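Local coordinates for DNA polymerase III, gamma subunit-related protein (Thermotoga maritima, PDB 2GNO), which probably binds DNA and resembles the accessory subunits of DNA polymerase III, with an AAA+-like core and a helical lid, at residues A[53-58]-A[64-69]; A[60-65]-A[86-91]; A[100-105]-A[113-118]; A[142-147]-A[167-172]; A[181-186]-A[202-207]. All coordinates share one frame; numbering follows the deposited sequence. Where two conformers were deposited one is given.

Interaction 1 of 5, residues A[53-58]-A[64-69]; sequences LEIDPE and IDDIRT
I55 and P57 flank D66 of the helix, and L53 meets T69 one turn further on. With chi1 at -69°, I55 has CG1 beside the backbone N and CG2 anti to it. CG2 is the branch that meets D66, 4.2 Å from its CB. D66 also has its carboxylate on the backbone N side (chi1 -64°). This turns the group back toward the start of its helix, where OD2 accepts a hydrogen bond from G63 N at the N-cap. That bond is one half of a capping box, and glycine has no side chain to give the other half. D66 OD2 also lies 3.9 Å from P57 CG, a van der Waals contact of the oxygen with the ring carbon. L53 adds a methyl contact, with CD2 4.3 Å from T69 CG2. T69 OG1 donates to D65 O at 3.2 Å, and T69 N reaches D65 O at 3.1 Å from the other face of the carbonyl plane. The OG1 bond holds the side chain at chi1 -57° and leaves CG2 toward L53. No hydrogen bond joins the two segments. Strand 52-55 is an edge strand of the parallel sheet, paired with strand 84-88. Helix 64-74 packs against it through I70 and F73 as well, and I67 on another side of the helix touches helix 96-101.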
# COMPACT_ATOMS: atom_id res chain seq x y z
N LEU A 53 -6.14 -17.16 6.98
CA LEU A 53 -5.34 -17.25 5.75
C LEU A 53 -5.33 -15.90 5.07
O LEU A 53 -6.38 -15.30 4.86
CB LEU A 53 -5.93 -18.28 4.79
CG LEU A 53 -5.31 -18.35 3.37
CD1 LEU A 53 -3.86 -18.76 3.43
CD2 LEU A 53 -6.10 -19.26 2.49
N GLU A 54 -4.14 -15.44 4.69
CA GLU A 54 -3.97 -14.18 4.00
C GLU A 54 -3.58 -14.47 2.56
O GLU A 54 -2.65 -15.23 2.31
CB GLU A 54 -2.90 -13.35 4.69
CG GLU A 54 -2.78 -11.91 4.22
CD GLU A 54 -1.68 -11.15 4.96
OE1 GLU A 54 -1.02 -11.74 5.84
OE2 GLU A 54 -1.47 -9.96 4.67
N ILE A 55 -4.32 -13.89 1.61
CA ILE A 55 -4.05 -14.02 0.19
C ILE A 55 -3.60 -12.66 -0.29
O ILE A 55 -4.35 -11.69 -0.20
CB ILE A 55 -5.28 -14.53 -0.59
CG1 ILE A 55 -5.58 -15.99 -0.22
CG2 ILE A 55 -5.07 -14.44 -2.10
CD1 ILE A 55 -4.54 -17.05 -0.70
N ASP A 56 -2.37 -12.58 -0.79
CA ASP A 56 -1.79 -11.33 -1.27
C ASP A 56 -0.59 -11.64 -2.21
O ASP A 56 0.55 -11.52 -1.80
CB ASP A 56 -1.33 -10.52 -0.06
CG ASP A 56 -0.91 -9.10 -0.39
OD1 ASP A 56 -1.30 -8.53 -1.41
OD2 ASP A 56 -0.19 -8.51 0.43
N PRO A 57 -0.85 -12.07 -3.45
CA PRO A 57 0.26 -12.39 -4.36
C PRO A 57 1.16 -11.18 -4.65
O PRO A 57 0.70 -10.06 -4.53
CB PRO A 57 -0.43 -12.85 -5.64
CG PRO A 57 -1.85 -12.55 -5.50
CD PRO A 57 -2.17 -12.32 -4.06
N GLU A 58 2.42 -11.42 -4.99
CA GLU A 58 3.37 -10.32 -5.29
C GLU A 58 3.06 -9.49 -6.54
O GLU A 58 3.50 -8.35 -6.62
CB GLU A 58 4.81 -10.83 -5.39
CG GLU A 58 5.44 -11.28 -4.08
CD GLU A 58 6.89 -11.73 -4.23
OE1 GLU A 58 7.39 -11.85 -5.37
OE2 GLU A 58 7.53 -11.98 -3.19
N ILE A 64 -7.16 -18.27 -10.22
CA ILE A 64 -8.02 -19.38 -9.81
C ILE A 64 -7.29 -20.35 -8.87
O ILE A 64 -7.93 -20.98 -8.04
CB ILE A 64 -8.68 -20.12 -11.04
CG1 ILE A 64 -9.73 -21.16 -10.56
CG2 ILE A 64 -7.64 -20.78 -11.95
CD1 ILE A 64 -10.56 -21.75 -11.69
N ASP A 65 -5.96 -20.42 -8.97
CA ASP A 65 -5.15 -21.26 -8.11
C ASP A 65 -5.25 -20.72 -6.68
O ASP A 65 -5.35 -21.51 -5.73
CB ASP A 65 -3.69 -21.28 -8.59
CG ASP A 65 -2.87 -22.43 -7.99
OD1 ASP A 65 -3.43 -23.35 -7.34
OD2 ASP A 65 -1.65 -22.45 -8.22
N ASP A 66 -5.19 -19.38 -6.51
CA ASP A 66 -5.34 -18.76 -5.18
C ASP A 66 -6.73 -19.07 -4.63
O ASP A 66 -6.87 -19.28 -3.44
CB ASP A 66 -5.13 -17.24 -5.19
CG ASP A 66 -3.72 -16.84 -5.57
OD1 ASP A 66 -2.76 -17.43 -5.03
OD2 ASP A 66 -3.58 -15.92 -6.39
N ILE A 67 -7.74 -19.12 -5.49
CA ILE A 67 -9.10 -19.44 -5.05
C ILE A 67 -9.19 -20.92 -4.61
O ILE A 67 -9.90 -21.24 -3.67
CB ILE A 67 -10.16 -19.07 -6.09
CG1 ILE A 67 -10.06 -17.57 -6.47
CG2 ILE A 67 -11.58 -19.40 -5.60
CD1 ILE A 67 -10.08 -16.58 -5.33
N ARG A 68 -8.48 -21.80 -5.29
CA ARG A 68 -8.48 -23.20 -4.87
C ARG A 68 -7.89 -23.31 -3.47
O ARG A 68 -8.43 -24.01 -2.65
CB ARG A 68 -7.74 -24.11 -5.83
CG ARG A 68 -8.44 -24.25 -7.15
CD ARG A 68 -7.78 -25.31 -7.99
NE ARG A 68 -8.32 -25.30 -9.35
CZ ARG A 68 -7.78 -24.71 -10.43
NH1 ARG A 68 -6.60 -24.06 -10.39
NH2 ARG A 68 -8.42 -24.80 -11.59
N THR A 69 -6.80 -22.57 -3.22
CA THR A 69 -6.14 -22.55 -1.91
C THR A 69 -7.12 -22.16 -0.83
O THR A 69 -7.20 -22.83 0.19
CB THR A 69 -4.95 -21.60 -1.86
OG1 THR A 69 -4.02 -21.97 -2.89
CG2 THR A 69 -4.23 -21.70 -0.49

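Interaction 2 of 5, residues A[60-65]-A[86-91]; sequences ENIGID and VIVHDC
I62 and V88 make the apolar part of this contact, methyl against methyl. I62 CD1 lies 3.6 Å from V88 CG1. I62 has chi1 at -65° and an extended chi2 of 175°, which carries CD1 straight out from the loop toward the end of the strand. V88 answers with CG1, the methyl anti to its backbone N.

Van der Waals contact with the backbone comes next. I62 CD1 is also 3.8 Å from H89 O and 4.2 Å from C91 CA, with D90 O close by. A single methyl therefore fills the bend where the chain leaves the strand. D90 makes that bend with a left-handed backbone (phi 50°).

The two segments belong to the beta-alpha-beta unit of strand 52-55, helix 64-74 and strand 84-88. I62 sits just before G63, the N-cap of that helix. In AAA+ ATPases the end of the equivalent strand carries the Walker B motif.

Hydrogen bonds do not cross between the segments, but they hold both sides in place through a third piece of chain. R93 takes H89 O and D90 O with its guanidinium group, and its backbone pairs with I62. The H89 ring turns away from I62. Its NE2 is bonded to E54 OE2 and its ND1 to N118 ND2, so both ring nitrogens are engaged. I87 CG2 covers one face of this ring, 3.4 Å above its plane and offset toward the rim.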
# COMPACT_ATOMS: atom_id res chain seq x y z
N GLU A 60 0.14 -8.35 -9.91
CA GLU A 60 -1.12 -7.62 -10.10
C GLU A 60 -2.35 -8.51 -10.37
O GLU A 60 -3.39 -7.98 -10.76
CB GLU A 60 -0.98 -6.62 -11.27
N ASN A 61 -2.24 -9.83 -10.15
CA ASN A 61 -3.36 -10.78 -10.37
C ASN A 61 -3.56 -11.81 -9.27
O ASN A 61 -2.60 -12.39 -8.77
CB ASN A 61 -3.08 -11.61 -11.62
CG ASN A 61 -2.94 -10.78 -12.87
OD1 ASN A 61 -3.77 -9.91 -13.17
ND2 ASN A 61 -1.92 -11.08 -13.63
N ILE A 62 -4.83 -12.09 -8.94
CA ILE A 62 -5.20 -13.13 -7.98
C ILE A 62 -5.89 -14.17 -8.87
O ILE A 62 -7.00 -13.94 -9.34
CB ILE A 62 -6.15 -12.63 -6.89
CG1 ILE A 62 -5.43 -11.60 -6.02
CG2 ILE A 62 -6.61 -13.81 -6.00
CD1 ILE A 62 -6.35 -10.93 -4.94
N GLY A 63 -5.23 -15.30 -9.11
CA GLY A 63 -5.76 -16.34 -9.97
C GLY A 63 -6.62 -17.41 -9.35
O GLY A 63 -6.79 -17.48 -8.13
N ILE A 64 -7.16 -18.27 -10.22
CA ILE A 64 -8.02 -19.38 -9.81
C ILE A 64 -7.29 -20.35 -8.87
O ILE A 64 -7.93 -20.98 -8.04
CB ILE A 64 -8.68 -20.12 -11.04
CG1 ILE A 64 -9.73 -21.16 -10.56
CG2 ILE A 64 -7.64 -20.78 -11.95
CD1 ILE A 64 -10.56 -21.75 -11.69
N ASP A 65 -5.96 -20.42 -8.97
CA ASP A 65 -5.15 -21.26 -8.11
C ASP A 65 -5.25 -20.72 -6.68
O ASP A 65 -5.35 -21.51 -5.73
CB ASP A 65 -3.69 -21.28 -8.59
CG ASP A 65 -2.87 -22.43 -7.99
OD1 ASP A 65 -3.43 -23.35 -7.34
OD2 ASP A 65 -1.65 -22.45 -8.22
N VAL A 86 -10.54 -15.64 6.17
CA VAL A 86 -9.73 -15.56 4.96
C VAL A 86 -9.64 -14.08 4.60
O VAL A 86 -10.66 -13.44 4.47
CB VAL A 86 -10.33 -16.34 3.76
CG1 VAL A 86 -9.51 -16.08 2.49
CG2 VAL A 86 -10.37 -17.81 4.05
N ILE A 87 -8.42 -13.56 4.45
CA ILE A 87 -8.19 -12.17 4.09
C ILE A 87 -7.65 -12.12 2.66
O ILE A 87 -6.66 -12.77 2.36
CB ILE A 87 -7.24 -11.51 5.06
CG1 ILE A 87 -7.82 -11.58 6.49
CG2 ILE A 87 -7.01 -10.06 4.66
CD1 ILE A 87 -6.80 -11.40 7.54
N VAL A 88 -8.33 -11.39 1.78
CA VAL A 88 -7.89 -11.26 0.38
C VAL A 88 -7.65 -9.77 0.18
O VAL A 88 -8.60 -9.01 0.10
CB VAL A 88 -8.94 -11.74 -0.61
CG1 VAL A 88 -8.39 -11.67 -2.06
CG2 VAL A 88 -9.38 -13.16 -0.25
N HIS A 89 -6.38 -9.38 0.08
CA HIS A 89 -6.05 -7.96 -0.07
C HIS A 89 -6.17 -7.47 -1.50
O HIS A 89 -5.75 -8.19 -2.41
CB HIS A 89 -4.62 -7.69 0.39
CG HIS A 89 -4.39 -7.93 1.85
ND1 HIS A 89 -5.09 -7.26 2.83
CD2 HIS A 89 -3.44 -8.64 2.50
CE1 HIS A 89 -4.65 -7.62 4.01
NE2 HIS A 89 -3.63 -8.44 3.85
N ASP A 90 -6.73 -6.29 -1.71
CA ASP A 90 -6.86 -5.72 -3.07
C ASP A 90 -7.50 -6.72 -4.05
O ASP A 90 -6.95 -7.01 -5.12
CB ASP A 90 -5.49 -5.19 -3.50
CG ASP A 90 -5.06 -3.97 -2.69
OD1 ASP A 90 -5.89 -3.05 -2.51
OD2 ASP A 90 -3.89 -3.89 -2.28
N CYS A 91 -8.71 -7.16 -3.69
CA CYS A 91 -9.46 -8.19 -4.41
C CYS A 91 -9.93 -7.93 -5.84
O CYS A 91 -10.35 -8.88 -6.53
CB CYS A 91 -10.63 -8.68 -3.57
SG CYS A 91 -11.77 -7.37 -3.33

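Interaction 3 of 5, residues A[100-105]-A[113-118]; sequences NAFLKA and AVIVLN
F102 reaches the strand first, and its ring does most of the touching. CG is anti to the backbone N (chi1 -158°), and the side chains of F102 and I115 come from opposite directions. F102 CZ is 3.9 Å from I115 CG2, and F102 CZ is also 3.9 Å from I115 CD1. Both branches of I115 thus meet the far end of the ring. L117 slides past on one flank. Its CD2 lies near the ring plane, at the edge, 4.1 Å from F102 CE2. Segment 100-105 belongs to the helical connection from strand 84-88 to strand 113-119, in the parallel sheet of strand order 2-3-4-1-5 known from AAA+ proteins. I115 and L117 lie two residues apart on the strand and point to the same side of that sheet. I67 and I70 of helix 64-74 also touch F102, as does M94. With an alanine in place of F102, I115 CG2 and L117 CD2 would probably lose their common partner, and a gap would open between the helices and the sheet. Further on, A105 contributes its backbone. A105 O is 3.7 Å from I115 CD1, a plain van der Waals contact.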
# COMPACT_ATOMS: atom_id res chain seq x y z
N ASN A 100 -15.34 -16.25 -10.76
CA ASN A 100 -16.30 -17.30 -11.09
C ASN A 100 -16.20 -18.48 -10.13
O ASN A 100 -17.20 -18.95 -9.61
CB ASN A 100 -16.05 -17.81 -12.52
CG ASN A 100 -17.01 -18.94 -12.93
OD1 ASN A 100 -18.15 -19.01 -12.46
ND2 ASN A 100 -16.55 -19.79 -13.85
N ALA A 101 -14.97 -18.95 -9.91
CA ALA A 101 -14.72 -20.07 -9.01
C ALA A 101 -15.04 -19.77 -7.55
O ALA A 101 -15.28 -20.70 -6.78
CB ALA A 101 -13.27 -20.53 -9.14
N PHE A 102 -15.08 -18.49 -7.17
CA PHE A 102 -15.30 -18.08 -5.78
C PHE A 102 -16.75 -17.71 -5.42
O PHE A 102 -17.03 -17.41 -4.27
CB PHE A 102 -14.30 -16.94 -5.49
CG PHE A 102 -13.97 -16.70 -4.04
CD1 PHE A 102 -13.78 -17.74 -3.14
CD2 PHE A 102 -13.63 -15.43 -3.62
CE1 PHE A 102 -13.43 -17.50 -1.82
CE2 PHE A 102 -13.23 -15.21 -2.32
CZ PHE A 102 -13.14 -16.23 -1.43
N LEU A 103 -17.68 -17.84 -6.37
CA LEU A 103 -19.08 -17.46 -6.12
C LEU A 103 -19.80 -18.33 -5.09
O LEU A 103 -20.47 -17.78 -4.22
CB LEU A 103 -19.88 -17.41 -7.42
CG LEU A 103 -19.32 -16.50 -8.53
CD1 LEU A 103 -20.23 -16.55 -9.76
CD2 LEU A 103 -19.08 -15.06 -8.04
N LYS A 104 -19.65 -19.66 -5.16
CA LYS A 104 -20.30 -20.58 -4.21
C LYS A 104 -19.83 -20.36 -2.77
O LYS A 104 -20.65 -20.24 -1.85
CB LYS A 104 -20.11 -22.05 -4.62
N ALA A 105 -18.51 -20.29 -2.58
CA ALA A 105 -17.94 -20.03 -1.25
C ALA A 105 -18.29 -18.62 -0.77
O ALA A 105 -18.52 -18.44 0.42
CB ALA A 105 -16.43 -20.23 -1.25
N ALA A 113 -17.16 -19.72 8.73
CA ALA A 113 -16.26 -18.88 7.94
C ALA A 113 -16.56 -17.38 7.82
O ALA A 113 -17.70 -16.95 7.75
CB ALA A 113 -16.15 -19.45 6.54
N VAL A 114 -15.51 -16.58 7.78
CA VAL A 114 -15.62 -15.14 7.58
C VAL A 114 -14.63 -14.85 6.47
O VAL A 114 -13.46 -15.12 6.63
CB VAL A 114 -15.26 -14.33 8.81
CG1 VAL A 114 -15.37 -12.83 8.50
CG2 VAL A 114 -16.16 -14.73 9.97
N ILE A 115 -15.11 -14.35 5.33
CA ILE A 115 -14.22 -14.02 4.22
C ILE A 115 -14.13 -12.51 4.24
O ILE A 115 -15.17 -11.84 4.20
CB ILE A 115 -14.72 -14.54 2.87
CG1 ILE A 115 -14.89 -16.08 2.92
CG2 ILE A 115 -13.72 -14.13 1.78
CD1 ILE A 115 -15.49 -16.69 1.63
N VAL A 116 -12.91 -11.99 4.35
CA VAL A 116 -12.66 -10.55 4.42
C VAL A 116 -11.87 -10.12 3.20
O VAL A 116 -10.67 -10.27 3.13
CB VAL A 116 -11.86 -10.18 5.69
CG1 VAL A 116 -11.87 -8.63 5.88
CG2 VAL A 116 -12.49 -10.85 6.91
N LEU A 117 -12.57 -9.57 2.22
CA LEU A 117 -11.96 -9.07 1.02
C LEU A 117 -11.73 -7.59 1.27
O LEU A 117 -12.42 -6.99 2.11
CB LEU A 117 -12.94 -9.20 -0.15
CG LEU A 117 -13.55 -10.56 -0.49
CD1 LEU A 117 -14.41 -10.44 -1.73
CD2 LEU A 117 -12.51 -11.55 -0.73
N ASN A 118 -10.76 -6.99 0.60
CA ASN A 118 -10.55 -5.55 0.71
C ASN A 118 -10.12 -4.95 -0.62
O ASN A 118 -9.48 -5.61 -1.46
CB ASN A 118 -9.67 -5.11 1.90
CG ASN A 118 -8.25 -5.59 1.80
OD1 ASN A 118 -7.50 -5.15 0.95
ND2 ASN A 118 -7.83 -6.43 2.75

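Interaction 4 of 5, residues A[142-147]-A[167-172]; sequences KEFRDL and KTALEA
F144 swings its ring across to A169 with CG anti to the backbone N (chi1 170°) and the ring turned by chi2 of 78°. The side chain therefore stands straight out from helix 142-152. Its far end meets helix 166-189 edge first. F144 CE2 is 3.9 Å from A169 CB, and F144 CZ is 4.0 Å from A169 CB as well. CB lies near the plane of the ring, so the methyl packs against the rim. L170 N also lies near that plane, 4.2 Å from F144 CZ. The backbones stay well apart, with 9.2 Å between the CA atoms of F144 and L170. The F144 ring bridges the gap, and A169 offers only a methyl at its rim. Both helices belong to the AAA+ lid region. F166, at the start of the longer helix, also meets the F144 ring, with the two planes at about 45°. No hydrogen bond or ion pair joins the two segments. Their contact rests mainly on apolar packing. It is held by shape and burial, with no polar bond across the segments to fix the rotation of the ring.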
# COMPACT_ATOMS: atom_id res chain seq x y z
N LYS A 142 -10.35 11.20 12.33
CA LYS A 142 -9.63 12.46 12.53
C LYS A 142 -8.73 12.39 13.76
O LYS A 142 -7.61 12.88 13.72
CB LYS A 142 -10.61 13.63 12.67
N GLU A 143 -9.25 11.80 14.83
CA GLU A 143 -8.48 11.63 16.07
C GLU A 143 -7.12 10.95 15.86
O GLU A 143 -6.15 11.37 16.46
CB GLU A 143 -9.27 10.98 17.23
CG GLU A 143 -10.05 9.66 16.98
CD GLU A 143 -11.44 9.85 16.33
OE1 GLU A 143 -11.76 10.98 15.89
OE2 GLU A 143 -12.20 8.86 16.27
N PHE A 144 -7.05 9.93 14.99
CA PHE A 144 -5.77 9.25 14.69
C PHE A 144 -4.72 10.22 14.12
O PHE A 144 -3.56 10.19 14.55
CB PHE A 144 -5.96 8.06 13.74
CG PHE A 144 -4.67 7.48 13.24
CD1 PHE A 144 -3.90 6.66 14.04
CD2 PHE A 144 -4.20 7.80 11.97
CE1 PHE A 144 -2.69 6.15 13.58
CE2 PHE A 144 -3.00 7.29 11.51
CZ PHE A 144 -2.25 6.47 12.32
N ARG A 145 -5.14 11.07 13.18
CA ARG A 145 -4.24 12.06 12.56
C ARG A 145 -3.71 13.02 13.60
O ARG A 145 -2.51 13.27 13.67
CB ARG A 145 -4.93 12.85 11.45
CG ARG A 145 -5.36 12.03 10.27
CD ARG A 145 -5.96 12.90 9.20
NE ARG A 145 -6.47 12.06 8.11
CZ ARG A 145 -7.71 11.57 8.02
NH1 ARG A 145 -8.67 11.86 8.91
NH2 ARG A 145 -8.02 10.79 6.96
N ASP A 146 -4.62 13.56 14.42
CA ASP A 146 -4.26 14.47 15.51
C ASP A 146 -3.35 13.77 16.52
O ASP A 146 -2.48 14.39 17.10
CB ASP A 146 -5.52 14.99 16.23
CG ASP A 146 -6.44 15.81 15.33
OD1 ASP A 146 -5.98 16.39 14.32
OD2 ASP A 146 -7.65 15.89 15.66
N LEU A 147 -3.54 12.46 16.70
CA LEU A 147 -2.75 11.67 17.64
C LEU A 147 -1.31 11.51 17.11
O LEU A 147 -0.37 11.66 17.89
CB LEU A 147 -3.46 10.33 17.92
CG LEU A 147 -3.22 9.52 19.20
CD1 LEU A 147 -4.21 8.34 19.24
CD2 LEU A 147 -1.81 9.05 19.33
N LYS A 167 -0.60 2.67 7.66
CA LYS A 167 0.44 1.82 8.24
C LYS A 167 1.76 2.53 8.42
O LYS A 167 2.44 2.30 9.41
CB LYS A 167 0.67 0.56 7.38
CG LYS A 167 1.53 -0.50 8.09
CD LYS A 167 1.78 -1.73 7.26
CE LYS A 167 2.57 -2.76 8.08
NZ LYS A 167 2.80 -4.00 7.32
N THR A 168 2.13 3.34 7.44
CA THR A 168 3.38 4.10 7.49
C THR A 168 3.20 5.20 8.55
O THR A 168 4.12 5.47 9.33
CB THR A 168 3.71 4.65 6.08
OG1 THR A 168 3.78 3.55 5.17
CG2 THR A 168 5.02 5.38 6.06
N ALA A 169 2.01 5.78 8.60
CA ALA A 169 1.71 6.79 9.65
C ALA A 169 1.81 6.13 11.03
O ALA A 169 2.27 6.75 11.97
CB ALA A 169 0.34 7.37 9.45
N LEU A 170 1.39 4.86 11.13
CA LEU A 170 1.47 4.11 12.39
C LEU A 170 2.93 3.79 12.74
O LEU A 170 3.29 3.87 13.90
CB LEU A 170 0.63 2.81 12.32
CG LEU A 170 0.57 1.92 13.56
CD1 LEU A 170 0.03 2.69 14.74
CD2 LEU A 170 -0.28 0.67 13.30
N GLU A 171 3.77 3.39 11.77
CA GLU A 171 5.21 3.13 12.06
C GLU A 171 5.90 4.41 12.57
O GLU A 171 6.79 4.34 13.40
CB GLU A 171 6.02 2.69 10.84
CG GLU A 171 5.59 1.45 10.15
CD GLU A 171 6.40 1.24 8.88
OE1 GLU A 171 7.59 0.87 8.96
OE2 GLU A 171 5.82 1.41 7.79
N ALA A 172 5.49 5.55 12.02
CA ALA A 172 6.04 6.85 12.41
C ALA A 172 5.61 7.12 13.86
O ALA A 172 6.42 7.53 14.67
CB ALA A 172 5.56 7.94 11.48

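Interaction 5 of 5, residues A[181-186]-A[202-207]; sequences SGLMES and KGLEGY
The later part of the AAA+ lid region supplies one side of this contact, through helix 166-189. The other side is the first turn of helix 203-219. L183 is the residue that reaches across. It has CG anti to its backbone N (chi1 179°), and its two methyls part toward different partners. L183 CD2 lies 4.5 Å from L204 CD2, a loose methyl-to-methyl contact. L183 CD1 lies 4.1 Å from E205 CD in one of the two conformers of E205. The two side chains cross at about a right angle. L183 CD1 is 4.2 Å from both E205 OE1 and E205 OE2, so it favours neither oxygen. Because E205 was modelled in two conformers, this part of the contact is less certain than the leucine pair. The carboxylate finds its polar partner in K198, which makes a salt bridge to OE2.

The backbone carbonyl of L183 is also used. S186 OG donates to L183 O at 2.7 Å. The hydroxyl approaches L183 O at 111° to the C=O bond, 30° out of the carbonyl plane. The serine hydroxyl thus folds back onto its own helix.

L204 has wider company on helix 166-189, touching T168, L175 and L180. Its backbone N is bonded to E171 OE2, so a side chain of the long helix takes up an N-H at the start of helix 203-219. The arrangement is plain helix-to-helix packing that joins the long helix of the lid region to helix 203-219.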
# COMPACT_ATOMS: atom_id res chain seq x y z
N SER A 181 13.27 11.36 13.49
CA SER A 181 14.31 12.31 13.08
C SER A 181 15.65 11.60 12.97
O SER A 181 16.39 11.84 12.04
CB SER A 181 14.40 13.49 14.03
OG SER A 181 13.19 14.23 13.98
N GLY A 182 15.94 10.69 13.91
CA GLY A 182 17.19 9.91 13.87
C GLY A 182 17.30 8.99 12.65
O GLY A 182 18.40 8.78 12.13
N LEU A 183 16.17 8.41 12.23
CA LEU A 183 16.14 7.53 11.05
C LEU A 183 16.39 8.36 9.78
O LEU A 183 17.07 7.91 8.85
CB LEU A 183 14.79 6.78 10.94
CG LEU A 183 14.60 5.83 9.75
CD1 LEU A 183 15.70 4.80 9.70
CD2 LEU A 183 13.25 5.15 9.78
N MSE A 184 15.80 9.55 9.75
CA MSE A 184 16.00 10.46 8.62
C MSE A 184 17.49 10.84 8.50
O MSE A 184 18.01 10.88 7.38
CB MSE A 184 15.10 11.69 8.75
CG MSE A 184 13.65 11.32 8.55
SE MSE A 184 12.42 12.68 9.08
CE MSE A 184 12.89 13.92 7.92
N GLU A 185 18.14 11.09 9.63
CA GLU A 185 19.56 11.44 9.66
C GLU A 185 20.47 10.26 9.32
O GLU A 185 21.51 10.46 8.69
CB GLU A 185 19.94 12.04 11.03
CG GLU A 185 21.43 12.44 11.19
CD GLU A 185 21.91 13.44 10.16
OE1 GLU A 185 21.12 14.30 9.71
OE2 GLU A 185 23.11 13.39 9.82
N SER A 186 20.10 9.04 9.73
CA SER A 186 20.91 7.84 9.44
C SER A 186 20.96 7.62 7.91
O SER A 186 22.02 7.33 7.36
CB SER A 186 20.36 6.61 10.18
OG SER A 186 19.04 6.28 9.79
N LYS A 202 9.19 -1.83 1.78
CA LYS A 202 7.83 -1.44 2.07
C LYS A 202 7.81 -0.44 3.22
O LYS A 202 8.78 -0.26 3.95
CB LYS A 202 7.00 -2.65 2.48
N GLY A 203 6.69 0.25 3.32
CA GLY A 203 6.48 1.18 4.41
C GLY A 203 7.34 2.40 4.54
O GLY A 203 7.80 2.96 3.55
N LEU A 204 7.55 2.79 5.80
CA LEU A 204 8.29 3.97 6.20
C LEU A 204 9.72 4.05 5.74
O LEU A 204 10.10 5.08 5.16
CB LEU A 204 8.27 4.14 7.73
CG LEU A 204 8.88 5.42 8.33
CD1 LEU A 204 8.20 6.68 7.80
CD2 LEU A 204 8.76 5.39 9.80
N GLU A 205 10.51 3.00 5.99
CA GLU A 205 11.92 3.10 5.61
C GLU A 205 12.07 3.29 4.09
O GLU A 205 12.86 4.13 3.69
CB GLU A 205 12.78 2.02 6.28
CG GLU A 205 14.29 2.32 6.28
CD GLU A 205 15.09 1.54 7.35
OE1 GLU A 205 14.49 1.05 8.32
OE2 GLU A 205 16.33 1.49 7.25
N GLY A 206 11.30 2.59 3.28
CA GLY A 206 11.35 2.77 1.84
C GLY A 206 11.00 4.20 1.40
O GLY A 206 11.64 4.74 0.49
N TYR A 207 9.99 4.78 2.04
CA TYR A 207 9.54 6.14 1.76
C TYR A 207 10.63 7.17 2.08
O TYR A 207 10.91 8.04 1.26
CB TYR A 207 8.24 6.41 2.53
CG TYR A 207 7.76 7.83 2.53
CD1 TYR A 207 7.65 8.55 1.34
CD2 TYR A 207 7.33 8.44 3.70
CE1 TYR A 207 7.19 9.86 1.33
CE2 TYR A 207 6.85 9.74 3.70
CZ TYR A 207 6.79 10.45 2.52
OH TYR A 207 6.27 11.72 2.51

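Interactions 1, 2 and 3 lie close together in the AAA+-like core, with centres 5 to 11 Å apart. All three reach the same parallel sheet, at neighbouring strands 52-55, 84-88 and 113-119. Interactions 1 and 2 share I64 and D65 at the start of helix 64-74. Interaction 3 follows them along the chain. Interactions 4 and 5 come later, in the helical part. They share helix 166-189, and their centres are 16 Å apart. They lie 27 to 37 Å from the first three, centre to centre, and touch none of them. The set thus marks two separate packing regions, a sheet-and-helix core and a helical region made of the lid and helix 203-219.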